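Local coordinates for protein DyP-type peroxidase (Pleurotus ostreatus PC15, PDB 6FSK) that is a heme b peroxidase of the dye-decolorizing (DyP) type that probably oxidises dyes and manganese(II), at residues 77-91 against 468-482. The protein carries 1 engineered substitution. Residues are numbered along the deposited sequence; the frame is centred on the assembly and turned at random.
Sequences VSFSHLGLQKLGITD and EYFFSPSITALKTKF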
loop_
_atom_site.group_PDB
_atom_site.type_symbol
_atom_site.label_atom_id
_atom_site.label_comp_id
_atom_site.label_asym_id
_atom_site.label_seq_id
_atom_site.Cartn_x
_atom_site.Cartn_y
_atom_site.Cartn_z
ATOM N N VAL A 77 14.131 -4.226 8.232
ATOM C CA VAL A 77 13.602 -4.554 9.541
ATOM C C VAL A 77 12.698 -3.444 10.057
ATOM O O VAL A 77 13.009 -2.249 9.822
ATOM C CB VAL A 77 14.699 -4.880 10.615
ATOM C CG1 VAL A 77 15.501 -3.602 10.980
ATOM C CG2 VAL A 77 14.067 -5.473 11.874
ATOM N N SER A 78 11.605 -3.744 10.775
ATOM C CA SER A 78 10.697 -2.726 11.228
ATOM C C SER A 78 10.073 -3.185 12.533
ATOM O O SER A 78 9.958 -4.396 12.741
ATOM C CB SER A 78 9.690 -2.434 10.106
ATOM O OG SER A 78 9.050 -1.181 10.187
ATOM N N PHE A 79 9.754 -2.249 13.399
ATOM C CA PHE A 79 9.319 -2.569 14.745
ATOM C C PHE A 79 7.993 -1.971 15.077
ATOM O O PHE A 79 7.710 -0.768 14.793
ATOM C CB PHE A 79 10.346 -2.035 15.790
ATOM C CG PHE A 79 11.638 -2.731 15.752
ATOM C CD1 PHE A 79 11.829 -3.885 16.497
ATOM C CD2 PHE A 79 12.635 -2.298 14.931
ATOM C CE1 PHE A 79 13.014 -4.582 16.421
ATOM C CE2 PHE A 79 13.863 -2.969 14.855
ATOM C CZ PHE A 79 14.021 -4.148 15.590
ATOM N N SER A 80 7.131 -2.761 15.755
ATOM C CA SER A 80 5.867 -2.231 16.176
ATOM C C SER A 80 5.955 -1.475 17.487
ATOM O O SER A 80 6.952 -1.525 18.171
ATOM C CB SER A 80 4.853 -3.383 16.367
ATOM O OG SER A 80 5.247 -4.148 17.542
ATOM N N HIS A 81 4.855 -0.837 17.873
ATOM C CA HIS A 81 4.839 -0.131 19.148
ATOM C C HIS A 81 5.002 -1.100 20.281
ATOM O O HIS A 81 5.783 -0.854 21.183
ATOM C CB HIS A 81 3.584 0.643 19.292
ATOM C CG HIS A 81 3.428 1.251 20.663
ATOM N ND1 HIS A 81 4.127 2.360 21.077
ATOM C CD2 HIS A 81 2.687 0.855 21.706
ATOM C CE1 HIS A 81 3.782 2.662 22.322
ATOM N NE2 HIS A 81 2.890 1.778 22.720
ATOM N N LEU A 82 4.372 -2.250 20.144
ATOM C CA LEU A 82 4.570 -3.275 21.177
ATOM C C LEU A 82 6.019 -3.682 21.248
ATOM O O LEU A 82 6.571 -4.018 22.333
ATOM C CB LEU A 82 3.696 -4.484 20.876
ATOM C CG LEU A 82 2.200 -4.221 21.017
ATOM C CD1 LEU A 82 1.394 -5.242 20.255
ATOM C CD2 LEU A 82 1.756 -4.155 22.470
ATOM N N GLY A 83 6.686 -3.811 20.142
ATOM C CA GLY A 83 8.069 -4.178 20.160
ATOM C C GLY A 83 8.998 -3.126 20.756
ATOM O O GLY A 83 9.947 -3.444 21.500
ATOM N N LEU A 84 8.734 -1.874 20.423
ATOM C CA LEU A 84 9.438 -0.767 21.071
ATOM C C LEU A 84 9.284 -0.829 22.563
ATOM O O LEU A 84 10.296 -0.748 23.283
ATOM C CB LEU A 84 9.014 0.612 20.511
ATOM C CG LEU A 84 9.364 0.792 18.992
ATOM C CD1 LEU A 84 8.842 2.202 18.669
ATOM C CD2 LEU A 84 10.788 0.607 18.645
ATOM N N GLN A 85 8.055 -0.981 23.021
ATOM C CA GLN A 85 7.810 -1.123 24.472
ATOM C C GLN A 85 8.602 -2.307 25.064
ATOM O O GLN A 85 9.251 -2.192 26.162
ATOM C CB GLN A 85 6.360 -1.307 24.735
ATOM C CG GLN A 85 5.455 -0.095 24.383
ATOM C CD GLN A 85 5.340 0.972 25.473
ATOM O OE1 GLN A 85 6.006 2.029 25.441
ATOM N NE2 GLN A 85 4.476 0.704 26.439
ATOM N N LYS A 86 8.599 -3.449 24.397
ATOM C CA LYS A 86 9.293 -4.624 24.951
ATOM C C LYS A 86 10.764 -4.306 25.077
ATOM O O LYS A 86 11.424 -4.737 26.037
ATOM C CB LYS A 86 9.105 -5.834 24.017
ATOM C CG LYS A 86 9.890 -7.074 24.374
ATOM C CD LYS A 86 9.314 -7.710 25.646
ATOM C CE LYS A 86 10.108 -8.970 25.983
ATOM N NZ LYS A 86 9.444 -9.565 27.184
ATOM N N LEU A 87 11.332 -3.542 24.164
ATOM C CA LEU A 87 12.733 -3.234 24.139
ATOM C C LEU A 87 13.107 -2.046 25.125
ATOM O O LEU A 87 14.252 -1.694 25.170
ATOM C CB LEU A 87 13.200 -2.894 22.705
ATOM C CG LEU A 87 13.167 -4.028 21.669
ATOM C CD1 LEU A 87 13.418 -3.563 20.251
ATOM C CD2 LEU A 87 14.178 -5.102 22.004
ATOM N N GLY A 88 12.151 -1.451 25.768
ATOM C CA GLY A 88 12.361 -0.283 26.633
ATOM C C GLY A 88 12.611 1.009 25.897
ATOM O O GLY A 88 13.164 1.935 26.453
ATOM N N ILE A 89 12.171 1.101 24.639
ATOM C CA ILE A 89 12.283 2.328 23.870
ATOM C C ILE A 89 10.925 2.969 23.975
ATOM O O ILE A 89 9.952 2.580 23.294
ATOM C CB ILE A 89 12.687 2.020 22.423
ATOM C CG1 ILE A 89 14.034 1.331 22.368
ATOM C CG2 ILE A 89 12.736 3.295 21.574
ATOM C CD1 ILE A 89 14.344 0.566 21.073
ATOM N N THR A 90 10.797 3.951 24.840
ATOM C CA THR A 90 9.476 4.443 25.228
ATOM C C THR A 90 9.128 5.841 24.725
ATOM O O THR A 90 8.053 6.311 25.039
ATOM C CB THR A 90 9.340 4.436 26.777
ATOM O OG1 THR A 90 10.352 5.285 27.317
ATOM C CG2 THR A 90 9.567 3.044 27.301
ATOM N N ASP A 91 9.974 6.435 23.877
ATOM C CA ASP A 91 9.689 7.746 23.310
ATOM C C ASP A 91 8.417 7.698 22.484
ATOM O O ASP A 91 8.251 6.782 21.656
ATOM C CB ASP A 91 10.793 8.165 22.396
ATOM C CG ASP A 91 12.151 8.031 23.001
ATOM O OD1 ASP A 91 12.481 8.892 23.825
ATOM O OD2 ASP A 91 12.821 7.000 22.725
ATOM N N GLU A 468 -0.193 -5.133 10.714
ATOM C CA GLU A 468 0.340 -4.366 11.850
ATOM C C GLU A 468 1.052 -3.122 11.304
ATOM O O GLU A 468 1.322 -3.015 10.089
ATOM C CB GLU A 468 1.232 -5.237 12.728
ATOM C CG GLU A 468 1.814 -4.635 14.016
ATOM C CD GLU A 468 0.783 -3.989 14.953
ATOM O OE1 GLU A 468 0.619 -4.518 16.094
ATOM O OE2 GLU A 468 0.139 -2.935 14.677
ATOM N N TYR A 469 1.208 -2.141 12.186
ATOM C CA TYR A 469 1.916 -0.864 11.931
ATOM C C TYR A 469 3.288 -0.975 12.558
ATOM O O TYR A 469 3.430 -1.321 13.735
ATOM C CB TYR A 469 1.185 0.263 12.591
ATOM C CG TYR A 469 -0.253 0.477 12.152
ATOM C CD1 TYR A 469 -0.539 0.516 10.776
ATOM C CD2 TYR A 469 -1.296 0.748 13.058
ATOM C CE1 TYR A 469 -1.813 0.779 10.303
ATOM C CE2 TYR A 469 -2.597 1.034 12.588
ATOM C CZ TYR A 469 -2.851 1.064 11.219
ATOM O OH TYR A 469 -4.083 1.359 10.796
ATOM N N PHE A 470 4.295 -0.662 11.785
ATOM C CA PHE A 470 5.666 -0.749 12.203
ATOM C C PHE A 470 6.407 0.567 11.887
ATOM O O PHE A 470 5.898 1.399 11.142
ATOM C CB PHE A 470 6.425 -1.867 11.475
ATOM C CG PHE A 470 5.828 -3.261 11.611
ATOM C CD1 PHE A 470 6.161 -4.111 12.610
ATOM C CD2 PHE A 470 4.888 -3.658 10.747
ATOM C CE1 PHE A 470 5.614 -5.375 12.685
ATOM C CE2 PHE A 470 4.356 -4.939 10.787
ATOM C CZ PHE A 470 4.708 -5.773 11.757
ATOM N N PHE A 471 7.551 0.736 12.528
ATOM C CA PHE A 471 8.480 1.841 12.259
ATOM C C PHE A 471 9.814 1.277 11.852
ATOM O O PHE A 471 10.380 0.463 12.608
ATOM C CB PHE A 471 8.542 2.774 13.476
ATOM C CG PHE A 471 9.371 4.002 13.233
ATOM C CD1 PHE A 471 8.781 5.062 12.542
ATOM C CD2 PHE A 471 10.648 4.129 13.691
ATOM C CE1 PHE A 471 9.504 6.244 12.265
ATOM C CE2 PHE A 471 11.343 5.349 13.464
ATOM C CZ PHE A 471 10.780 6.367 12.776
ATOM N N SER A 472 10.289 1.665 10.671
ATOM C CA SER A 472 11.549 1.242 10.118
ATOM C C SER A 472 12.661 2.255 10.489
ATOM O O SER A 472 12.653 3.327 9.911
ATOM C CB SER A 472 11.423 1.202 8.612
ATOM O OG SER A 472 10.589 0.080 8.202
ATOM N N PRO A 473 13.500 1.924 11.473
ATOM C CA PRO A 473 14.383 2.961 11.929
ATOM C C PRO A 473 15.541 3.132 10.969
ATOM O O PRO A 473 15.874 2.296 10.112
ATOM C CB PRO A 473 14.856 2.438 13.331
ATOM C CG PRO A 473 13.886 1.304 13.657
ATOM C CD PRO A 473 13.571 0.718 12.329
ATOM N N SER A 474 16.271 4.244 11.157
ATOM C CA SER A 474 17.493 4.456 10.410
ATOM C C SER A 474 18.611 3.553 10.887
ATOM O O SER A 474 18.501 2.973 11.957
ATOM C CB SER A 474 17.920 5.948 10.650
ATOM O OG SER A 474 18.522 6.062 11.965
ATOM N N ILE A 475 19.675 3.467 10.098
ATOM C CA ILE A 475 20.809 2.635 10.468
ATOM C C ILE A 475 21.430 3.154 11.776
ATOM O O ILE A 475 21.658 2.360 12.687
ATOM C CB ILE A 475 21.820 2.534 9.348
ATOM C CG1 ILE A 475 21.204 1.979 8.012
ATOM C CG2 ILE A 475 23.030 1.730 9.812
ATOM C CD1 ILE A 475 20.612 0.595 8.207
ATOM N N THR A 476 21.665 4.453 11.930
ATOM C CA THR A 476 22.228 4.881 13.225
ATOM C C THR A 476 21.246 4.695 14.402
ATOM O O THR A 476 21.687 4.447 15.511
ATOM C CB THR A 476 22.753 6.300 13.213
ATOM O OG1 THR A 476 21.713 7.133 12.804
ATOM C CG2 THR A 476 23.890 6.445 12.284
ATOM N N ALA A 477 19.914 4.760 14.196
ATOM C CA ALA A 477 18.965 4.437 15.232
ATOM C C ALA A 477 19.121 2.977 15.664
ATOM O O ALA A 477 19.128 2.693 16.875
ATOM C CB ALA A 477 17.529 4.687 14.829
ATOM N N LEU A 478 19.219 2.078 14.699
ATOM C CA LEU A 478 19.403 0.658 15.035
ATOM C C LEU A 478 20.703 0.460 15.869
ATOM O O LEU A 478 20.698 -0.324 16.825
ATOM C CB LEU A 478 19.383 -0.208 13.828
ATOM C CG LEU A 478 18.116 -0.210 12.967
ATOM C CD1 LEU A 478 18.291 -0.921 11.643
ATOM C CD2 LEU A 478 17.007 -0.858 13.725
ATOM N N LYS A 479 21.767 1.119 15.470
ATOM C CA LYS A 479 23.054 0.929 16.156
ATOM C C LYS A 479 23.024 1.470 17.561
ATOM O O LYS A 479 23.599 0.848 18.471
ATOM C CB LYS A 479 24.190 1.542 15.356
ATOM C CG LYS A 479 24.592 0.826 14.079
ATOM C CD LYS A 479 25.731 1.600 13.423
ATOM C CE LYS A 479 26.005 1.355 11.981
ATOM N NZ LYS A 479 26.623 0.068 11.724
ATOM N N THR A 480 22.316 2.559 17.779
ATOM C CA THR A 480 22.331 3.222 19.081
ATOM C C THR A 480 21.224 2.873 20.033
ATOM O O THR A 480 21.370 2.972 21.299
ATOM C CB THR A 480 22.341 4.767 18.886
ATOM O OG1 THR A 480 21.170 5.215 18.181
ATOM C CG2 THR A 480 23.529 5.169 18.133
ATOM N N LYS A 481 20.039 2.519 19.523
ATOM C CA LYS A 481 18.909 2.233 20.382
ATOM C C LYS A 481 18.486 0.768 20.408
ATOM O O LYS A 481 17.822 0.355 21.356
ATOM C CB LYS A 481 17.686 3.059 20.006
ATOM C CG LYS A 481 17.914 4.562 19.987
ATOM C CD LYS A 481 18.142 5.159 21.372
ATOM C CE LYS A 481 16.892 5.061 22.236
ATOM N NZ LYS A 481 17.008 5.869 23.482
ATOM N N PHE A 482 18.842 0.041 19.364
ATOM C CA PHE A 482 18.373 -1.341 19.202
ATOM C C PHE A 482 19.507 -2.376 19.391
ATOM O O PHE A 482 19.263 -3.567 19.225
ATOM C CB PHE A 482 17.706 -1.539 17.850
ATOM C CG PHE A 482 16.452 -0.753 17.704
ATOM C CD1 PHE A 482 16.492 0.611 17.404
ATOM C CD2 PHE A 482 15.207 -1.327 17.768
ATOM C CE1 PHE A 482 15.303 1.345 17.246
ATOM C CE2 PHE A 482 14.088 -0.627 17.685
ATOM C CZ PHE A 482 14.058 0.733 17.374
HETATM O O HOH W 1 2.448 -0.623 16.222
HETATM O O HOH W 2 1.792 -2.396 18.136
#
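The rings of Phe79 and Phe482 lie against each other with their side chains running in opposing directions, Phe79 on strand 74-80 and Phe482 just after helix 475-481, next to where strands 74-80 and 462-472 pair in the antiparallel sheet of the DyP-type alpha+beta fold. Phe482 CE2 sits over one face of the Phe79 ring, 3.5 Å from Phe79 CD2, and the rings meet obliquely, their planes at 32°. The Phe482 ring is itself sandwiched. Ile89 CD1 comes down over one face in a CH-pi contact, 3.7 Å from the ring centroid, while CD2 of Leu478, one helical turn earlier, rests over the opposite face. Leu84 CD2 meets the ring at its edge, 3.5 Å from Phe482 CZ, and Leu87 CD1 approaches obliquely. With CG anti to its carbonyl carbon (chi1 -68°), Phe79 reaches from the strand toward this cluster, where Pro473 CG and Leu478 CD2 also touch it obliquely; Phe34 of helix 31-41 also touches it. An alanine here would remove the ring beside Phe482 and is likely to open a gap among Pro473, Leu478 and Phe482, leaving the latter freer to shift.

The backbones of Phe79 and Phe471 form a hydrogen-bonded antiparallel pair, with Phe471 N to Phe79 O at 2.7 Å. Farther along, where the strand gives way to helix 81-86, one water links His81 N to Tyr469 O. Ser78 directs its hydroxyl to the neighbouring strand, OG anti to the backbone N (chi1 -159°), and a 2.8 Å hydrogen bond joins Ser78 OG to Ser472 OG.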